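Local coordinates for protein pumilio homolog 23 (Arabidopsis thaliana, PDB 5WZJ) that binds RNA sequence-specifically through pumilio repeats stacked into a right-handed superhelix, recognising 18S rRNA and probably regulating translation and mRNA stability, at residues M143-R153 with L223-L233. Numbering follows the deposited sequence.
With nucleotides of chain B.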
loop_
_atom_site.group_PDB
_atom_site.type_symbol
_atom_site.label_atom_id
_atom_site.label_comp_id
_atom_site.label_asym_id
_atom_site.label_seq_id
_atom_site.Cartn_x
_atom_site.Cartn_y
_atom_site.Cartn_z
ATOM N N MET A 143 -17.557 -1.340 -17.024
ATOM C CA MET A 143 -17.007 -0.805 -15.784
ATOM C C MET A 143 -17.502 -1.586 -14.583
ATOM O O MET A 143 -16.746 -1.825 -13.641
ATOM C CB MET A 143 -17.391 0.668 -15.619
ATOM C CG MET A 143 -16.781 1.587 -16.663
ATOM S SD MET A 143 -17.413 3.289 -16.586
ATOM C CE MET A 143 -16.730 3.861 -15.038
ATOM N N CYS A 144 -18.772 -1.985 -14.597
ATOM C CA CYS A 144 -19.388 -2.688 -13.480
ATOM C C CYS A 144 -19.191 -4.194 -13.539
ATOM O O CYS A 144 -19.605 -4.893 -12.612
ATOM C CB CYS A 144 -20.884 -2.363 -13.426
ATOM S SG CYS A 144 -21.163 -0.617 -13.093
ATOM N N ASN A 145 -18.553 -4.703 -14.585
ATOM C CA ASN A 145 -18.420 -6.142 -14.786
ATOM C C ASN A 145 -17.183 -6.639 -14.044
ATOM O O ASN A 145 -16.122 -6.018 -14.127
ATOM C CB ASN A 145 -18.311 -6.441 -16.285
ATOM C CG ASN A 145 -18.139 -7.915 -16.572
ATOM O OD1 ASN A 145 -17.015 -8.414 -16.697
ATOM N ND2 ASN A 145 -19.253 -8.619 -16.670
ATOM N N CYS A 146 -17.312 -7.760 -13.317
ATOM C CA CYS A 146 -16.181 -8.221 -12.518
ATOM C C CYS A 146 -14.940 -8.435 -13.384
ATOM O O CYS A 146 -13.838 -8.037 -12.995
ATOM C CB CYS A 146 -16.541 -9.488 -11.729
ATOM S SG CYS A 146 -17.204 -10.891 -12.638
ATOM N N TYR A 147 -15.096 -9.019 -14.574
ATOM C CA TYR A 147 -13.924 -9.238 -15.424
ATOM C C TYR A 147 -13.542 -7.972 -16.188
ATOM O O TYR A 147 -12.360 -7.621 -16.261
ATOM C CB TYR A 147 -14.182 -10.406 -16.388
ATOM C CG TYR A 147 -14.852 -11.590 -15.699
ATOM C CD1 TYR A 147 -14.146 -12.389 -14.812
ATOM C CD2 TYR A 147 -16.197 -11.881 -15.915
ATOM C CE1 TYR A 147 -14.754 -13.462 -14.164
ATOM C CE2 TYR A 147 -16.815 -12.953 -15.280
ATOM C CZ TYR A 147 -16.084 -13.731 -14.396
ATOM O OH TYR A 147 -16.666 -14.799 -13.751
ATOM N N GLY A 148 -14.533 -7.266 -16.740
ATOM C CA GLY A 148 -14.247 -6.077 -17.523
ATOM C C GLY A 148 -13.556 -4.994 -16.729
ATOM O O GLY A 148 -12.749 -4.237 -17.274
ATOM N N SER A 149 -13.865 -4.898 -15.434
ATOM C CA SER A 149 -13.231 -3.903 -14.571
ATOM C C SER A 149 -11.726 -4.123 -14.467
ATOM O O SER A 149 -10.966 -3.156 -14.353
ATOM C CB SER A 149 -13.886 -3.936 -13.182
ATOM O OG SER A 149 -13.132 -3.224 -12.209
ATOM N N HIS A 150 -11.276 -5.383 -14.511
ATOM C CA HIS A 150 -9.838 -5.667 -14.496
ATOM C C HIS A 150 -9.188 -5.215 -15.791
ATOM O O HIS A 150 -8.105 -4.616 -15.781
ATOM C CB HIS A 150 -9.581 -7.168 -14.292
ATOM C CG HIS A 150 -9.947 -7.664 -12.932
ATOM N ND1 HIS A 150 -9.140 -7.475 -11.827
ATOM C CD2 HIS A 150 -11.038 -8.331 -12.491
ATOM C CE1 HIS A 150 -9.719 -8.006 -10.766
ATOM N NE2 HIS A 150 -10.875 -8.526 -11.142
ATOM N N VAL A 151 -9.826 -5.537 -16.921
ATOM C CA VAL A 151 -9.320 -5.128 -18.227
ATOM C C VAL A 151 -9.180 -3.608 -18.296
ATOM O O VAL A 151 -8.178 -3.083 -18.796
ATOM C CB VAL A 151 -10.241 -5.678 -19.334
ATOM C CG1 VAL A 151 -9.807 -5.176 -20.707
ATOM C CG2 VAL A 151 -10.260 -7.230 -19.302
ATOM N N LEU A 152 -10.175 -2.881 -17.781
ATOM C CA LEU A 152 -10.161 -1.417 -17.848
ATOM C C LEU A 152 -9.050 -0.825 -16.986
ATOM O O LEU A 152 -8.353 0.102 -17.416
ATOM C CB LEU A 152 -11.515 -0.850 -17.404
ATOM C CG LEU A 152 -12.664 -0.860 -18.422
ATOM C CD1 LEU A 152 -13.971 -0.395 -17.776
ATOM C CD2 LEU A 152 -12.311 0.030 -19.614
ATOM N N ARG A 153 -8.869 -1.353 -15.775
ATOM C CA ARG A 153 -7.753 -0.939 -14.926
ATOM C C ARG A 153 -6.415 -1.107 -15.640
ATOM O O ARG A 153 -5.587 -0.189 -15.655
ATOM C CB ARG A 153 -7.776 -1.734 -13.615
ATOM C CG ARG A 153 -8.836 -1.199 -12.633
ATOM C CD ARG A 153 -8.932 -2.040 -11.364
ATOM N NE ARG A 153 -9.947 -3.081 -11.479
ATOM C CZ ARG A 153 -10.146 -4.012 -10.550
ATOM N NH1 ARG A 153 -9.381 -4.034 -9.461
ATOM N NH2 ARG A 153 -11.094 -4.918 -10.710
ATOM N N LEU A 223 -22.526 4.278 -10.060
ATOM C CA LEU A 223 -21.117 3.918 -10.220
ATOM C C LEU A 223 -20.353 4.104 -8.910
ATOM O O LEU A 223 -19.409 3.357 -8.627
ATOM C CB LEU A 223 -20.482 4.749 -11.342
ATOM C CG LEU A 223 -21.013 4.547 -12.777
ATOM C CD1 LEU A 223 -20.269 5.459 -13.745
ATOM C CD2 LEU A 223 -20.921 3.092 -13.254
ATOM N N GLN A 224 -20.764 5.090 -8.099
ATOM C CA GLN A 224 -20.118 5.366 -6.816
ATOM C C GLN A 224 -20.144 4.154 -5.892
ATOM O O GLN A 224 -19.199 3.929 -5.125
ATOM C CB GLN A 224 -20.821 6.546 -6.124
ATOM C CG GLN A 224 -20.506 7.922 -6.691
ATOM C CD GLN A 224 -21.284 9.019 -5.978
ATOM O OE1 GLN A 224 -22.121 8.742 -5.119
ATOM N NE2 GLN A 224 -21.018 10.262 -6.336
ATOM N N VAL A 225 -21.229 3.378 -5.928
ATOM C CA VAL A 225 -21.457 2.307 -4.962
ATOM C C VAL A 225 -21.357 0.933 -5.606
ATOM O O VAL A 225 -21.618 -0.082 -4.952
ATOM C CB VAL A 225 -22.807 2.475 -4.230
ATOM C CG1 VAL A 225 -22.822 3.781 -3.414
ATOM C CG2 VAL A 225 -23.968 2.452 -5.222
ATOM N N ASP A 226 -20.978 0.863 -6.868
ATOM C CA ASP A 226 -20.710 -0.429 -7.477
ATOM C C ASP A 226 -19.238 -0.745 -7.270
ATOM O O ASP A 226 -18.372 0.063 -7.619
ATOM C CB ASP A 226 -21.052 -0.430 -8.965
ATOM C CG ASP A 226 -20.768 -1.762 -9.615
ATOM O OD1 ASP A 226 -19.592 -2.030 -9.961
ATOM O OD2 ASP A 226 -21.726 -2.540 -9.782
ATOM N N GLN A 227 -18.960 -1.913 -6.697
ATOM C CA GLN A 227 -17.582 -2.258 -6.368
ATOM C C GLN A 227 -16.677 -2.177 -7.588
ATOM O O GLN A 227 -15.556 -1.659 -7.510
ATOM C CB GLN A 227 -17.525 -3.659 -5.759
ATOM C CG GLN A 227 -16.139 -4.225 -5.728
ATOM C CD GLN A 227 -16.071 -5.484 -4.890
ATOM O OE1 GLN A 227 -16.542 -5.513 -3.758
ATOM N NE2 GLN A 227 -15.497 -6.526 -5.446
ATOM N N TYR A 228 -17.144 -2.681 -8.725
ATOM C CA TYR A 228 -16.246 -2.798 -9.861
ATOM C C TYR A 228 -16.044 -1.459 -10.568
ATOM O O TYR A 228 -14.929 -1.148 -10.993
ATOM C CB TYR A 228 -16.759 -3.906 -10.788
ATOM C CG TYR A 228 -16.466 -5.256 -10.155
ATOM C CD1 TYR A 228 -15.155 -5.652 -9.941
ATOM C CD2 TYR A 228 -17.491 -6.103 -9.714
ATOM C CE1 TYR A 228 -14.857 -6.870 -9.343
ATOM C CE2 TYR A 228 -17.203 -7.331 -9.097
ATOM C CZ TYR A 228 -15.877 -7.701 -8.921
ATOM O OH TYR A 228 -15.542 -8.897 -8.334
ATOM N N SER A 229 -17.079 -0.630 -10.682
ATOM C CA SER A 229 -16.830 0.690 -11.265
ATOM C C SER A 229 -16.031 1.564 -10.299
ATOM O O SER A 229 -15.199 2.374 -10.732
ATOM C CB SER A 229 -18.153 1.374 -11.653
ATOM O OG SER A 229 -19.028 1.436 -10.533
ATOM N N SER A 230 -16.253 1.413 -8.987
ATOM C CA SER A 230 -15.457 2.176 -8.031
ATOM C C SER A 230 -13.974 1.845 -8.182
ATOM O O SER A 230 -13.125 2.745 -8.205
ATOM C CB SER A 230 -15.940 1.897 -6.609
ATOM O OG SER A 230 -15.045 2.430 -5.658
ATOM N N LEU A 231 -13.659 0.555 -8.343
ATOM C CA LEU A 231 -12.282 0.115 -8.556
ATOM C C LEU A 231 -11.675 0.723 -9.821
ATOM O O LEU A 231 -10.504 1.123 -9.822
ATOM C CB LEU A 231 -12.237 -1.416 -8.618
ATOM C CG LEU A 231 -12.306 -2.101 -7.249
ATOM C CD1 LEU A 231 -12.721 -3.571 -7.395
ATOM C CD2 LEU A 231 -10.944 -1.981 -6.583
ATOM N N VAL A 232 -12.441 0.766 -10.913
ATOM C CA VAL A 232 -11.973 1.418 -12.135
ATOM C C VAL A 232 -11.657 2.886 -11.863
ATOM O O VAL A 232 -10.587 3.389 -12.225
ATOM C CB VAL A 232 -13.018 1.267 -13.256
ATOM C CG1 VAL A 232 -12.604 2.101 -14.484
ATOM C CG2 VAL A 232 -13.195 -0.221 -13.642
ATOM N N LEU A 233 -12.583 3.593 -11.216
ATOM C CA LEU A 233 -12.384 5.021 -10.982
ATOM C C LEU A 233 -11.237 5.284 -10.005
ATOM O O LEU A 233 -10.543 6.298 -10.133
ATOM C CB LEU A 233 -13.677 5.656 -10.474
ATOM C CG LEU A 233 -14.835 5.700 -11.487
ATOM C CD1 LEU A 233 -16.069 6.309 -10.851
ATOM C CD2 LEU A 233 -14.452 6.485 -12.704
ATOM P P G B 10 -12.377 -13.112 -6.775
ATOM O OP1 G B 10 -13.239 -14.058 -6.043
ATOM O OP2 G B 10 -10.934 -12.996 -6.493
ATOM O "O5'" G B 10 -12.469 -13.437 -8.334
ATOM C "C5'" G B 10 -13.709 -13.454 -9.029
ATOM C "C4'" G B 10 -13.501 -13.824 -10.480
ATOM O "O4'" G B 10 -12.709 -12.777 -11.110
ATOM C "C3'" G B 10 -12.738 -15.135 -10.712
ATOM O "O3'" G B 10 -13.185 -15.772 -11.912
ATOM C "C2'" G B 10 -11.315 -14.654 -10.932
ATOM O "O2'" G B 10 -10.498 -15.532 -11.675
ATOM C "C1'" G B 10 -11.551 -13.343 -11.682
ATOM N N9 G B 10 -10.412 -12.437 -11.557
ATOM C C8 G B 10 -9.696 -12.199 -10.396
ATOM N N7 G B 10 -8.673 -11.418 -10.601
ATOM C C5 G B 10 -8.704 -11.144 -11.965
ATOM C C6 G B 10 -7.848 -10.338 -12.756
ATOM O O6 G B 10 -6.863 -9.700 -12.390
ATOM N N1 G B 10 -8.234 -10.319 -14.091
ATOM C C2 G B 10 -9.319 -10.983 -14.608
ATOM N N2 G B 10 -9.543 -10.837 -15.930
ATOM N N3 G B 10 -10.123 -11.735 -13.876
ATOM C C4 G B 10 -9.761 -11.775 -12.578
ATOM P P C B 9 -12.784 -10.067 -1.561
ATOM O OP1 C B 9 -13.410 -11.375 -1.243
ATOM O OP2 C B 9 -11.384 -9.801 -1.136
ATOM O "O5'" C B 9 -12.792 -9.852 -3.147
ATOM C "C5'" C B 9 -13.977 -9.977 -3.929
ATOM C "C4'" C B 9 -13.660 -9.734 -5.386
ATOM O "O4'" C B 9 -13.241 -8.367 -5.567
ATOM C "C3'" C B 9 -12.533 -10.600 -5.955
ATOM O "O3'" C B 9 -13.101 -11.685 -6.664
ATOM C "C2'" C B 9 -11.719 -9.670 -6.871
ATOM O "O2'" C B 9 -11.902 -10.002 -8.244
ATOM C "C1'" C B 9 -12.302 -8.274 -6.599
ATOM N N1 C B 9 -11.279 -7.272 -6.235
ATOM C C2 C B 9 -10.780 -6.518 -7.287
ATOM O O2 C B 9 -11.243 -6.758 -8.420
ATOM N N3 C B 9 -9.838 -5.571 -7.038
ATOM C C4 C B 9 -9.396 -5.386 -5.794
ATOM N N4 C B 9 -8.463 -4.453 -5.585
ATOM C C5 C B 9 -9.901 -6.157 -4.694
ATOM C C6 C B 9 -10.835 -7.085 -4.953
ATOM P P A B 8 -14.365 -7.168 3.822
ATOM O OP1 A B 8 -15.398 -8.191 3.529
ATOM O OP2 A B 8 -13.059 -7.574 4.374
ATOM O "O5'" A B 8 -14.041 -6.343 2.508
ATOM C "C5'" A B 8 -13.256 -6.901 1.480
ATOM C "C4'" A B 8 -14.017 -6.826 0.193
ATOM O "O4'" A B 8 -14.140 -5.438 -0.219
ATOM C "C3'" A B 8 -13.385 -7.542 -0.989
ATOM O "O3'" A B 8 -13.771 -8.915 -1.007
ATOM C "C2'" A B 8 -13.936 -6.772 -2.170
ATOM O "O2'" A B 8 -15.265 -7.224 -2.396
ATOM C "C1'" A B 8 -13.997 -5.340 -1.609
ATOM N N9 A B 8 -12.796 -4.509 -1.870
ATOM C C8 A B 8 -11.479 -4.683 -1.491
ATOM N N7 A B 8 -10.681 -3.705 -1.878
ATOM C C5 A B 8 -11.518 -2.812 -2.527
ATOM C C6 A B 8 -11.311 -1.565 -3.155
ATOM N N6 A B 8 -10.138 -0.935 -3.275
ATOM N N1 A B 8 -12.395 -0.958 -3.694
ATOM C C2 A B 8 -13.600 -1.538 -3.613
ATOM N N3 A B 8 -13.914 -2.702 -3.054
ATOM C C4 A B 8 -12.821 -3.288 -2.512
HETATM O O HOH W 1 -21.142 -4.968 -10.635
#
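Tyr228 lays one ring face against the first turn of helix 146-160: Cys146 CA stands 3.5 Å from the ring centroid, 3° off its normal, a CH-pi contact, while Cys146 CB rests 3.4 Å from Tyr228 CZ. At the backbone of the same residue, Ser149 OG, in the conformer given here, donates to Tyr228 O (3.0 Å), which also takes Val232 N from the opposite face of its carbonyl plane; Val232 CG2 packs beside that hydroxyl. Segments 146-153 and 227-233 run parallel (2°), 9.1 Å apart, joining Pumilio repeats 3 and 4 side by side, in keeping with the right-handed superhelix. A turn at chi3 (-93°) swings the Arg153 guanidinium over Leu231 CB, 3.9 Å from Arg153 CZ. Arg153 NE donates to Ser149 O from above its carbonyl plane; Arg153 NH1 donates to N3 and Arg153 NH2 to O2 of cytidine C9 of chain B, both at 2.9 Å and nearly straight. A leucine in place of Arg153 would probably leave C9 N3 and O2 without these donors. Ser149 O, Tyr170 O, bonded to NH1, and the His150 ring under NH2 orient the guanidinium, consistent with the repeat interface also forming part of the C9 site.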